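Local coordinates for protein alcohol dehydrogenase, zinc-containing (Streptococcus pneumoniae serotype 2, PDB 5YLN) that probably catalyses the zinc-dependent, NAD+-linked oxidation of alcohols as a member of the zinc-containing alcohol dehydrogenase family, at residues A[158-163]-A[299-304]; A[9-14]-A[56-61]; A[198-203]-A[219-224]. One frame throughout, in Å; residues are numbered along the deposited sequence.

Contact 1 (A[158-163]-A[299-304]); sequences TGYEIG and TNTTPQ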
loop_
_atom_site.group_PDB
_atom_site.type_symbol
_atom_site.label_atom_id
_atom_site.label_comp_id
_atom_site.label_asym_id
_atom_site.label_seq_id
_atom_site.Cartn_x
_atom_site.Cartn_y
_atom_site.Cartn_z
ATOM N N THR A 158 -4.462 16.326 -7.096
ATOM C CA THR A 158 -3.731 15.765 -5.958
ATOM C C THR A 158 -4.679 15.009 -5.036
ATOM O O THR A 158 -4.495 13.813 -4.779
ATOM C CB THR A 158 -2.963 16.866 -5.190
ATOM O OG1 THR A 158 -1.919 17.391 -6.019
ATOM C CG2 THR A 158 -2.283 16.272 -3.931
ATOM N N GLY A 159 -5.728 15.682 -4.564
ATOM C CA GLY A 159 -6.742 15.008 -3.756
ATOM C C GLY A 159 -7.353 13.786 -4.447
ATOM O O GLY A 159 -7.606 12.761 -3.807
ATOM N N TYR A 160 -7.617 13.883 -5.760
ATOM C CA TYR A 160 -8.309 12.799 -6.462
ATOM C C TYR A 160 -7.386 11.605 -6.681
ATOM O O TYR A 160 -7.688 10.496 -6.241
ATOM C CB TYR A 160 -8.882 13.300 -7.794
ATOM C CG TYR A 160 -9.756 12.290 -8.545
ATOM C CD1 TYR A 160 -10.859 11.677 -7.932
ATOM C CD2 TYR A 160 -9.493 11.970 -9.873
ATOM C CE1 TYR A 160 -11.655 10.757 -8.618
ATOM C CE2 TYR A 160 -10.284 11.059 -10.572
ATOM C CZ TYR A 160 -11.363 10.460 -9.940
ATOM O OH TYR A 160 -12.132 9.556 -10.628
ATOM N N GLU A 161 -6.245 11.819 -7.343
ATOM C CA GLU A 161 -5.344 10.708 -7.668
ATOM C C GLU A 161 -4.689 10.133 -6.414
ATOM O O GLU A 161 -4.633 8.909 -6.243
ATOM C CB GLU A 161 -4.270 11.166 -8.657
ATOM C CG GLU A 161 -4.831 11.590 -10.008
ATOM C CD GLU A 161 -3.802 12.267 -10.919
ATOM O OE1 GLU A 161 -2.586 12.172 -10.661
ATOM O OE2 GLU A 161 -4.236 12.896 -11.909
ATOM N N ILE A 162 -4.207 11.002 -5.517
ATOM C CA ILE A 162 -3.396 10.545 -4.396
ATOM C C ILE A 162 -4.216 10.258 -3.138
ATOM O O ILE A 162 -3.848 9.380 -2.353
ATOM C CB ILE A 162 -2.272 11.562 -4.090
ATOM C CG1 ILE A 162 -1.535 11.940 -5.384
ATOM C CG2 ILE A 162 -1.345 11.030 -2.994
ATOM C CD1 ILE A 162 -1.043 10.736 -6.223
ATOM N N GLY A 163 -5.328 10.944 -2.926
ATOM C CA GLY A 163 -6.181 10.655 -1.791
ATOM C C GLY A 163 -7.359 9.726 -2.060
ATOM O O GLY A 163 -7.729 8.916 -1.213
ATOM N N THR A 299 -1.360 14.090 -12.606
ATOM C CA THR A 299 -2.354 14.825 -13.397
ATOM C C THR A 299 -2.781 14.076 -14.661
ATOM O O THR A 299 -3.389 14.668 -15.562
ATOM C CB THR A 299 -1.920 16.274 -13.741
ATOM O OG1 THR A 299 -0.897 16.287 -14.741
ATOM C CG2 THR A 299 -1.401 16.979 -12.513
ATOM N N ASN A 300 -2.570 12.755 -14.722
ATOM C CA ASN A 300 -3.144 11.991 -15.822
ATOM C C ASN A 300 -4.678 12.019 -15.814
ATOM O O ASN A 300 -5.299 11.802 -16.862
ATOM C CB ASN A 300 -2.622 10.551 -15.787
ATOM C CG ASN A 300 -2.908 9.859 -14.475
ATOM O OD1 ASN A 300 -2.633 10.390 -13.406
ATOM N ND2 ASN A 300 -3.482 8.675 -14.554
ATOM N N THR A 301 -5.309 12.302 -14.670
ATOM C CA THR A 301 -6.770 12.338 -14.599
ATOM C C THR A 301 -7.367 13.684 -14.991
ATOM O O THR A 301 -8.595 13.769 -15.104
ATOM C CB THR A 301 -7.279 11.982 -13.188
ATOM O OG1 THR A 301 -6.847 12.976 -12.248
ATOM C CG2 THR A 301 -6.775 10.598 -12.749
ATOM N N THR A 302 -6.544 14.723 -15.190
ATOM C CA THR A 302 -7.042 16.048 -15.574
ATOM C C THR A 302 -8.135 16.028 -16.645
ATOM O O THR A 302 -9.142 16.729 -16.469
ATOM C CB THR A 302 -5.867 16.934 -16.019
ATOM O OG1 THR A 302 -4.903 17.030 -14.966
ATOM C CG2 THR A 302 -6.363 18.346 -16.377
ATOM N N PRO A 303 -8.031 15.263 -17.746
ATOM C CA PRO A 303 -9.170 15.196 -18.689
ATOM C C PRO A 303 -10.455 14.669 -18.069
ATOM O O PRO A 303 -11.550 15.167 -18.377
ATOM C CB PRO A 303 -8.669 14.238 -19.784
ATOM C CG PRO A 303 -7.199 14.276 -19.685
ATOM C CD PRO A 303 -6.877 14.491 -18.239
ATOM N N GLN A 304 -10.356 13.640 -17.226
ATOM C CA GLN A 304 -11.552 13.085 -16.601
ATOM C C GLN A 304 -12.156 14.073 -15.604
ATOM O O GLN A 304 -13.384 14.189 -15.500
ATOM C CB GLN A 304 -11.219 11.743 -15.934
ATOM C CG GLN A 304 -12.382 11.086 -15.182
ATOM C CD GLN A 304 -11.965 9.834 -14.376
ATOM O OE1 GLN A 304 -10.800 9.679 -13.978
ATOM N NE2 GLN A 304 -12.934 8.942 -14.128
#
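The carboxylate of Glu-161 accepts the hydrogen bonds of this contact, reaching out from helix 157-165 into the turn that leads to helix 302-310. With CG anti to the carbonyl carbon (chi1 -64°) and the chain extended beyond it, the acid meets Thr-301 tip to tip. OE2 is gripped by two donors of that one residue: OG1 of Thr-301 lies 2.6 Å from OE2 of Glu-161, on its anti lone pair, while the backbone N of Thr-301 approaches the same OE2 from above the carboxylate plane at 3.0 Å. The other oxygen, OE1, takes the backbone N-H of Thr-299 on its syn lone pair (N to OE1 3.0 Å), and a further N-H from Ser-298. Buried and surrounded by donors, the group is probably held as a carboxylate. Thr-301 adds apolar packing, its CG2 resting 3.5 Å from CG of Glu-161. The type I turn from Thr-299 to Thr-302 that presents the N-H groups of Thr-299 and Thr-301 is closed by its own bonds, O of Thr-299 accepting both N and OG1 of Thr-302.

The Tyr-160 side is looser. The edge of its ring faces CB of Thr-301, and OE1 of the exposed Gln-304 comes near the ring plane, 3.7 Å from CE2 of Tyr-160, with ring and amide planes 77° apart. The phenol OH is hydrogen-bonded to Tyr-194.

The zinc ligand His-64 lies about 9 Å from Thr-299, side chain to side chain. Thr-299 OG1 bonds to Ser-89, and Thr-302 packs on Tyr-138, so the contact joins helices 157-165 and 302-310 beside strands 85-88 and 137-139.

Contact 2 (A[9-14]-A[56-61]); sequences TYVKPG and CQSGTI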
loop_
_atom_site.group_PDB
_atom_site.type_symbol
_atom_site.label_atom_id
_atom_site.label_comp_id
_atom_site.label_asym_id
_atom_site.label_seq_id
_atom_site.Cartn_x
_atom_site.Cartn_y
_atom_site.Cartn_z
ATOM N N THR A 9 10.375 35.353 -6.498
ATOM C CA THR A 9 11.532 34.471 -6.472
ATOM C C THR A 9 11.853 34.053 -5.043
ATOM O O THR A 9 11.797 34.870 -4.121
ATOM C CB THR A 9 12.766 35.167 -7.071
ATOM O OG1 THR A 9 13.071 36.328 -6.287
ATOM C CG2 THR A 9 12.537 35.581 -8.527
ATOM N N TYR A 10 12.204 32.782 -4.874
ATOM C CA TYR A 10 12.849 32.314 -3.658
ATOM C C TYR A 10 14.291 32.819 -3.611
ATOM O O TYR A 10 15.012 32.761 -4.613
ATOM C CB TYR A 10 12.818 30.786 -3.614
ATOM C CG TYR A 10 13.544 30.181 -2.431
ATOM C CD1 TYR A 10 13.171 30.495 -1.130
ATOM C CD2 TYR A 10 14.574 29.271 -2.613
ATOM C CE1 TYR A 10 13.815 29.937 -0.040
ATOM C CE2 TYR A 10 15.232 28.704 -1.522
ATOM C CZ TYR A 10 14.853 29.051 -0.237
ATOM O OH TYR A 10 15.493 28.509 0.872
ATOM N N VAL A 11 14.718 33.323 -2.452
ATOM C CA VAL A 11 16.076 33.846 -2.274
ATOM C C VAL A 11 16.912 32.954 -1.358
ATOM O O VAL A 11 17.948 32.419 -1.762
ATOM C CB VAL A 11 16.066 35.297 -1.745
ATOM C CG1 VAL A 11 17.483 35.873 -1.759
ATOM C CG2 VAL A 11 15.121 36.157 -2.554
ATOM N N LYS A 12 16.466 32.771 -0.123
ATOM C CA LYS A 12 17.186 32.030 0.905
ATOM C C LYS A 12 16.193 31.727 2.019
ATOM O O LYS A 12 15.076 32.249 2.014
ATOM C CB LYS A 12 18.393 32.833 1.433
ATOM C CG LYS A 12 17.987 34.002 2.325
ATOM C CD LYS A 12 18.995 35.183 2.300
ATOM C CE LYS A 12 20.284 34.894 3.050
ATOM N NZ LYS A 12 21.088 36.151 3.334
ATOM N N PRO A 13 16.551 30.875 2.975
ATOM C CA PRO A 13 15.535 30.454 3.955
ATOM C C PRO A 13 14.960 31.657 4.686
ATOM O O PRO A 13 15.674 32.392 5.370
ATOM C CB PRO A 13 16.312 29.508 4.882
ATOM C CG PRO A 13 17.323 28.891 3.963
ATOM C CD PRO A 13 17.771 30.047 3.093
ATOM N N GLY A 14 13.666 31.882 4.490
ATOM C CA GLY A 14 12.976 32.991 5.109
ATOM C C GLY A 14 12.779 34.226 4.253
ATOM O O GLY A 14 12.272 35.227 4.765
ATOM N N CYS A 56 15.329 23.561 -4.001
ATOM C CA CYS A 56 14.909 24.727 -4.767
ATOM C C CYS A 56 16.049 25.735 -4.767
ATOM O O CYS A 56 16.380 26.312 -3.727
ATOM C CB CYS A 56 13.643 25.336 -4.189
ATOM S SG CYS A 56 13.124 26.742 -5.124
ATOM N N GLN A 57 16.656 25.932 -5.927
ATOM C CA GLN A 57 17.795 26.829 -6.040
ATOM C C GLN A 57 17.385 28.279 -5.788
ATOM O O GLN A 57 16.279 28.699 -6.132
ATOM C CB GLN A 57 18.410 26.686 -7.430
ATOM C CG GLN A 57 19.366 27.780 -7.795
ATOM C CD GLN A 57 20.026 27.516 -9.110
ATOM O OE1 GLN A 57 19.670 26.579 -9.818
ATOM N NE2 GLN A 57 21.005 28.331 -9.445
ATOM N N SER A 58 18.293 29.037 -5.166
ATOM C CA SER A 58 18.114 30.476 -4.980
ATOM C C SER A 58 17.860 31.190 -6.308
ATOM O O SER A 58 18.515 30.921 -7.316
ATOM C CB SER A 58 19.352 31.067 -4.312
ATOM O OG SER A 58 19.192 32.453 -4.086
ATOM N N GLY A 59 16.903 32.117 -6.297
ATOM C CA GLY A 59 16.514 32.831 -7.493
ATOM C C GLY A 59 15.403 32.183 -8.300
ATOM O O GLY A 59 14.949 32.771 -9.288
ATOM N N THR A 60 14.941 30.993 -7.914
ATOM C CA THR A 60 13.911 30.304 -8.684
ATOM C C THR A 60 12.580 31.031 -8.571
ATOM O O THR A 60 12.199 31.498 -7.494
ATOM C CB THR A 60 13.741 28.862 -8.183
ATOM O OG1 THR A 60 14.986 28.160 -8.250
ATOM C CG2 THR A 60 12.726 28.126 -9.017
ATOM N N ILE A 61 11.849 31.106 -9.682
ATOM C CA ILE A 61 10.507 31.661 -9.592
ATOM C C ILE A 61 9.580 30.613 -8.990
ATOM O O ILE A 61 9.632 29.426 -9.344
ATOM C CB ILE A 61 10.016 32.139 -10.968
ATOM C CG1 ILE A 61 11.072 33.072 -11.588
ATOM C CG2 ILE A 61 8.668 32.852 -10.835
ATOM C CD1 ILE A 61 10.711 33.672 -12.916
#
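The ring of Tyr-10 has the backbone N of Lys-12 over one face, 3.9 Å above its plane and offset toward the rim, and O of Gln-57 in plane at its edge. O of Cys-56 also comes to the edge, 3.4 Å from CE2 of Tyr-10. The sulfur of Cys-56 makes an oblique sulfur-aromatic contact, SG lying 3.8 Å from CD2 of Tyr-10. Both side chains also pack against Ile-48 of helix 43-50.

The backbone of strand 4-12 runs along the loop at 56-61. N of Tyr-10 donates to O of Thr-60 at 2.9 Å, nearly along the C=O axis, and O of Tyr-10 receives N of Gly-59 at a short 2.6 Å; Thr-9 and Ile-61 form a single beta bridge. This joins the N-terminal hairpin of strands 4-12 and 15-22 to the loop between helix 43-50 and strand 66-72, in the GroES-like part of the protein. In the type II turn from Gln-57 to Thr-60, the third residue, Gly-59, has positive phi, and O of Gln-57 accepts both N and OG1 of Thr-60, the hydroxyl at 2.5 Å.

At a classic beta bulge, Val-11 and Lys-12 together face one residue of strand 15-22. There OG of Ser-58, anti to its own backbone N, donates to an in-plane lone pair of Val-11 O at 2.6 Å. Further back along the strand, OG1 of Thr-9 donates to O of Ser-17.

Contact 3 (A[198-203]-A[219-224]); sequences KLIMVD and HKVNSS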
loop_
_atom_site.group_PDB
_atom_site.type_symbol
_atom_site.label_atom_id
_atom_site.label_comp_id
_atom_site.label_asym_id
_atom_site.label_seq_id
_atom_site.Cartn_x
_atom_site.Cartn_y
_atom_site.Cartn_z
ATOM N N LYS A 198 -19.872 7.429 4.524
ATOM C CA LYS A 198 -19.400 8.312 5.582
ATOM C C LYS A 198 -18.148 9.031 5.117
ATOM O O LYS A 198 -17.202 8.409 4.617
ATOM C CB LYS A 198 -19.112 7.539 6.874
ATOM C CG LYS A 198 -20.362 7.062 7.578
ATOM C CD LYS A 198 -20.062 6.507 8.951
ATOM C CE LYS A 198 -21.354 6.300 9.720
ATOM N NZ LYS A 198 -22.241 5.292 9.085
ATOM N N LEU A 199 -18.166 10.344 5.268
ATOM C CA LEU A 199 -17.043 11.224 4.990
ATOM C C LEU A 199 -16.798 11.983 6.282
ATOM O O LEU A 199 -17.475 12.979 6.565
ATOM C CB LEU A 199 -17.341 12.176 3.847
ATOM C CG LEU A 199 -16.975 11.719 2.451
ATOM C CD1 LEU A 199 -17.581 12.685 1.442
ATOM C CD2 LEU A 199 -15.488 11.685 2.327
ATOM N N ILE A 200 -15.839 11.503 7.055
ATOM C CA ILE A 200 -15.569 12.013 8.387
ATOM C C ILE A 200 -14.368 12.953 8.294
ATOM O O ILE A 200 -13.255 12.524 7.971
ATOM C CB ILE A 200 -15.319 10.856 9.360
ATOM C CG1 ILE A 200 -16.468 9.846 9.242
ATOM C CG2 ILE A 200 -15.139 11.389 10.777
ATOM C CD1 ILE A 200 -16.163 8.453 9.779
ATOM N N MET A 201 -14.581 14.245 8.530
ATOM C CA MET A 201 -13.464 15.180 8.563
ATOM C C MET A 201 -12.923 15.248 9.981
ATOM O O MET A 201 -13.689 15.418 10.936
ATOM C CB MET A 201 -13.868 16.576 8.083
ATOM C CG MET A 201 -12.666 17.519 7.834
ATOM S SD MET A 201 -11.768 17.198 6.280
ATOM C CE MET A 201 -13.114 16.593 5.335
ATOM N N VAL A 202 -11.606 15.103 10.111
ATOM C CA VAL A 202 -10.911 15.156 11.395
ATOM C C VAL A 202 -9.919 16.307 11.345
ATOM O O VAL A 202 -9.134 16.407 10.392
ATOM C CB VAL A 202 -10.198 13.824 11.704
ATOM C CG1 VAL A 202 -9.509 13.870 13.085
ATOM C CG2 VAL A 202 -11.192 12.696 11.645
ATOM N N ASP A 203 -9.973 17.180 12.357
ATOM C CA ASP A 203 -9.100 18.345 12.464
ATOM C C ASP A 203 -9.178 18.884 13.897
ATOM O O ASP A 203 -10.033 18.480 14.689
ATOM C CB ASP A 203 -9.486 19.401 11.417
ATOM C CG ASP A 203 -8.377 20.404 11.147
ATOM O OD1 ASP A 203 -7.983 21.118 12.090
ATOM O OD2 ASP A 203 -7.896 20.480 9.997
ATOM N N HIS A 219 -19.776 13.883 8.729
ATOM C CA HIS A 219 -19.495 14.073 10.151
ATOM C C HIS A 219 -18.191 14.828 10.339
ATOM O O HIS A 219 -17.283 14.764 9.504
ATOM C CB HIS A 219 -19.344 12.760 10.926
ATOM C CG HIS A 219 -20.428 11.768 10.671
ATOM N ND1 HIS A 219 -20.630 11.184 9.435
ATOM C CD2 HIS A 219 -21.375 11.256 11.493
ATOM C CE1 HIS A 219 -21.663 10.364 9.506
ATOM N NE2 HIS A 219 -22.130 10.384 10.744
ATOM N N LYS A 220 -18.087 15.504 11.472
ATOM C CA LYS A 220 -16.837 16.107 11.898
ATOM C C LYS A 220 -16.398 15.467 13.203
ATOM O O LYS A 220 -17.223 15.089 14.043
ATOM C CB LYS A 220 -16.961 17.626 12.087
ATOM C CG LYS A 220 -17.939 18.049 13.188
ATOM C CD LYS A 220 -17.975 19.574 13.340
ATOM C CE LYS A 220 -19.043 19.994 14.342
ATOM N NZ LYS A 220 -19.012 21.474 14.553
ATOM N N VAL A 221 -15.088 15.354 13.370
ATOM C CA VAL A 221 -14.511 14.857 14.613
ATOM C C VAL A 221 -13.350 15.769 14.953
ATOM O O VAL A 221 -12.456 15.957 14.126
ATOM C CB VAL A 221 -14.030 13.401 14.491
ATOM C CG1 VAL A 221 -13.310 12.972 15.764
ATOM C CG2 VAL A 221 -15.206 12.476 14.183
ATOM N N ASN A 222 -13.372 16.357 16.145
ATOM C CA ASN A 222 -12.286 17.221 16.580
ATOM C C ASN A 222 -11.214 16.350 17.225
ATOM O O ASN A 222 -11.505 15.566 18.134
ATOM C CB ASN A 222 -12.794 18.290 17.547
ATOM C CG ASN A 222 -11.814 19.447 17.705
ATOM O OD1 ASN A 222 -10.640 19.245 17.989
ATOM N ND2 ASN A 222 -12.290 20.658 17.477
ATOM N N SER A 223 -9.981 16.468 16.744
ATOM C CA SER A 223 -8.900 15.599 17.189
ATOM C C SER A 223 -8.164 16.145 18.406
ATOM O O SER A 223 -7.058 15.681 18.705
ATOM C CB SER A 223 -7.919 15.357 16.043
ATOM O OG SER A 223 -7.535 16.582 15.450
ATOM N N SER A 224 -8.754 17.107 19.117
ATOM C CA SER A 224 -8.055 17.724 20.242
ATOM C C SER A 224 -7.770 16.712 21.344
ATOM O O SER A 224 -6.675 16.700 21.917
ATOM C CB SER A 224 -8.863 18.900 20.776
ATOM O OG SER A 224 -8.866 19.942 19.818
#
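Four backbone hydrogen bonds tie strand 198-203 to strand 219-222 in parallel register, Ile-200 beside His-219 through Asp-203 beside Asn-222. The shortest is Val-221 N to Met-201 O, 2.8 Å and nearly along the C=O axis. A fifth, from Ser-223 N, extends the ladder past the strand end, reaching Asp-203 O at 2.9 Å from above the carbonyl plane.

Apolar packing lies on the face bearing Ile-200, Val-202 and Val-221. CG2 of Ile-200 meets CG2 of Val-221 side by side at 3.6 Å, and CG1 of Val-202 rests 3.7 Å from CB of Ser-223. The aliphatic chain of Lys-198 crosses the His-219 ring obliquely at CE1.

OD1 of Asn-222 accepts N of Ser-224, an Asx turn, and also its OG. OD2 of Asp-203 accepts a hydrogen bond from Ser-180 N and OD1 forms a salt bridge with Arg-208, as Lys-220 NZ does with Glu-210 and Asp-206.

The strands are neighbours in the parallel Rossmann-type sheet, 219-222 at its edge within this chain; strand 174-178 flanks 198-203 on its other side, helix 206-214 makes the beta-alpha-beta crossover on the Met-201 and Lys-220 face, and helix 226-236 packs on the Val-202 and Val-221 face.

How the contacts relate
Contact 2 closes first along the chain; contact 1 then opens, and contact 3 is nested within the long loop it closes. Contact 2 belongs to the GroES-like part, near the N terminus, contact 3 to the outer edge of the parallel six-stranded Rossmann-type sheet, and their centres lie about 36 Å apart. Contact 1 lies nearer the centre of the folded chain, its centre about 28 Å from that of contact 2 and about 24 Å from that of contact 3. None touches another; contacts 1 and 3 come closest, about 9 Å between nearest atoms. The three thus sample the catalytic, GroES-like domain, the probable nucleotide-binding domain and the region between them, where family members would place the active-site cleft.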